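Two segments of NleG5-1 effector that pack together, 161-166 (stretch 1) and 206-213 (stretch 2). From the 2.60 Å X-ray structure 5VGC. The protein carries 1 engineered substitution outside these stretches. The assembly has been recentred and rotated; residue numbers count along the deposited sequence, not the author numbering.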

# COMPACT_ATOMS: atom_id res chain seq x y z
N ASN A 161 0.13 -3.11 23.43
CA ASN A 161 -0.44 -2.77 24.74
C ASN A 161 -0.35 -3.87 25.81
O ASN A 161 -1.04 -3.83 26.80
CB ASN A 161 -1.90 -2.37 24.56
CG ASN A 161 -2.12 -1.48 23.36
OD1 ASN A 161 -2.96 -1.78 22.52
ND2 ASN A 161 -1.36 -0.39 23.27
N SER A 162 0.54 -4.86 25.63
CA SER A 162 0.61 -5.99 26.55
C SER A 162 1.38 -5.54 27.78
O SER A 162 2.36 -4.77 27.69
CB SER A 162 1.31 -7.18 25.93
OG SER A 162 1.32 -8.25 26.85
N ASN A 163 0.92 -6.01 28.94
CA ASN A 163 1.68 -5.84 30.17
C ASN A 163 2.77 -6.91 30.38
O ASN A 163 3.53 -6.83 31.35
CB ASN A 163 0.72 -5.75 31.34
CG ASN A 163 -0.11 -4.48 31.31
OD1 ASN A 163 0.39 -3.42 30.96
ND2 ASN A 163 -1.36 -4.58 31.68
N VAL A 164 2.86 -7.87 29.46
CA VAL A 164 3.78 -9.01 29.58
C VAL A 164 4.92 -8.83 28.57
O VAL A 164 4.69 -8.49 27.38
CB VAL A 164 3.01 -10.33 29.35
CG1 VAL A 164 3.94 -11.51 29.02
CG2 VAL A 164 2.11 -10.65 30.53
N CYS A 165 6.14 -9.05 29.04
CA CYS A 165 7.29 -9.02 28.16
C CYS A 165 8.11 -10.28 28.26
O CYS A 165 8.00 -11.06 29.21
CB CYS A 165 8.17 -7.80 28.39
SG CYS A 165 8.34 -7.34 30.09
N MET A 166 8.92 -10.47 27.22
CA MET A 166 9.81 -11.60 27.16
C MET A 166 11.21 -11.14 26.91
O MET A 166 11.44 -10.04 26.39
CB MET A 166 9.33 -12.58 26.11
CG MET A 166 8.01 -13.24 26.53
SD MET A 166 7.78 -14.90 25.89
CE MET A 166 7.52 -14.62 24.15
N ASP A 206 2.71 -15.76 40.08
CA ASP A 206 1.33 -16.22 39.87
C ASP A 206 0.91 -16.21 38.40
O ASP A 206 0.17 -17.09 37.96
CB ASP A 206 0.33 -15.44 40.74
CG ASP A 206 0.61 -15.58 42.24
OD1 ASP A 206 0.76 -16.73 42.72
OD2 ASP A 206 0.69 -14.54 42.92
N ARG A 207 1.39 -15.21 37.64
CA ARG A 207 1.20 -15.16 36.18
C ARG A 207 2.24 -15.96 35.38
O ARG A 207 1.99 -16.29 34.24
CB ARG A 207 1.18 -13.70 35.71
CG ARG A 207 0.00 -12.90 36.26
CD ARG A 207 -0.02 -11.49 35.75
NE ARG A 207 -0.26 -11.44 34.31
CZ ARG A 207 -0.54 -10.33 33.63
NH1 ARG A 207 -0.63 -9.14 34.22
NH2 ARG A 207 -0.75 -10.41 32.32
N GLY A 208 3.38 -16.27 35.98
CA GLY A 208 4.43 -17.06 35.32
C GLY A 208 5.15 -16.35 34.18
O GLY A 208 5.59 -16.97 33.21
N ASN A 209 5.25 -15.03 34.31
CA ASN A 209 5.76 -14.17 33.26
C ASN A 209 6.37 -12.93 33.87
O ASN A 209 6.08 -12.57 35.03
CB ASN A 209 4.61 -13.75 32.29
CG ASN A 209 4.36 -14.76 31.18
OD1 ASN A 209 5.30 -15.22 30.53
ND2 ASN A 209 3.10 -15.11 30.95
N PHE A 210 7.23 -12.28 33.09
CA PHE A 210 7.67 -10.95 33.40
C PHE A 210 6.53 -9.99 33.11
O PHE A 210 6.05 -9.96 31.98
CB PHE A 210 8.86 -10.56 32.56
CG PHE A 210 10.13 -11.29 32.87
CD1 PHE A 210 10.90 -10.92 33.94
CD2 PHE A 210 10.59 -12.30 32.04
CE1 PHE A 210 12.10 -11.57 34.23
CE2 PHE A 210 11.79 -12.96 32.30
CZ PHE A 210 12.55 -12.59 33.40
N VAL A 211 6.11 -9.22 34.12
CA VAL A 211 5.06 -8.20 33.98
C VAL A 211 5.67 -6.82 34.16
O VAL A 211 6.62 -6.66 34.95
CB VAL A 211 3.91 -8.38 34.98
CG1 VAL A 211 2.80 -7.35 34.74
CG2 VAL A 211 3.35 -9.79 34.91
N LEU A 212 5.14 -5.85 33.41
CA LEU A 212 5.55 -4.45 33.55
C LEU A 212 5.21 -3.92 34.95
O LEU A 212 4.28 -4.41 35.59
CB LEU A 212 4.86 -3.56 32.51
CG LEU A 212 5.22 -3.66 31.03
CD1 LEU A 212 4.71 -2.45 30.26
CD2 LEU A 212 6.71 -3.80 30.83
N LYS A 213 5.98 -2.93 35.41
CA LYS A 213 5.83 -2.41 36.79
C LYS A 213 4.66 -1.42 36.94
O LYS A 213 4.32 -0.69 36.01
CB LYS A 213 7.13 -1.80 37.31
CG LYS A 213 8.16 -2.83 37.77
CD LYS A 213 9.24 -2.18 38.64
CE LYS A 213 10.35 -3.15 39.00
NZ LYS A 213 9.96 -4.09 40.09
O HOH W 1 7.27 -13.57 30.49

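A single water sits where the two strands draw apart, taking the place of a direct backbone bond. It donates to Cys 165 O (2.9 Å from the water oxygen) and to Asn 209 OD1 (2.6 Å), and accepts from Phe 210 N (2.9 Å), so it bridges the strands and also ties in a side chain. In the coordinates, Phe 210 N and Cys 165 O lie 4.1 Å apart, too far for a direct bond.

On the other side of this gap the pairing is tight and antiparallel in sense, although the strand axes make an angle of 125° between their N-to-C directions rather than running straight against each other. Cys 165 N donates to Phe 210 O at 3.1 Å, and Leu 212 N donates to Asn 163 O at 2.8 Å; both bonds are close to linear, with angles of 164° at the hydrogen. They flank Val 164 and Val 211, a non-hydrogen-bonded pair whose CA atoms approach to 4.7 Å. Each of the two acceptor oxygens also receives a CA-H...O contact from this pair: Val 211 CA lies 3.3 Å from Asn 163 O, and Val 164 CA lies 3.4 Å from Phe 210 O. The close approach of the valine backbones thus brings polarised CA-H groups onto carbonyls already engaged by amides.

Side chains divide between the two faces of the sheet. Cys 165 and Phe 210, both buried, share one face. With chi1 in the p well, Cys 165 places SG 4.1 Å from Phe 210 CB and 4.0 Å from Leu 212 CD2, making a small apolar cluster. The Phe 210 ring presents its edge to Cys 165 O.

Val 164 and Val 211 occupy the opposite face. There Val 164 reaches back along the second stretch, with CG1 3.9 Å from Asn 209 CG and CG2 3.4 Å from Arg 207 NH2. The guanidinium meets this methyl obliquely, a packing contact rather than a hydrogen bond. Gly 208, between these two residues, has a positive phi of 70°, a conformation that favours glycine, and makes no contact with the first stretch.

Before the strand, Ser 162 folds its hydroxyl back on its own stretch: Val 164 N donates to Ser 162 OG at 3.1 Å, so this amide is satisfied locally. The next residue, Asn 163, contributes chiefly through its backbone carbonyl; its CA-to-CB bond points sideways, and the side chain comes no nearer than 4.3 Å, from CB to Val 211 CG1. Together the two stretches bury 455 Å², both sides summed.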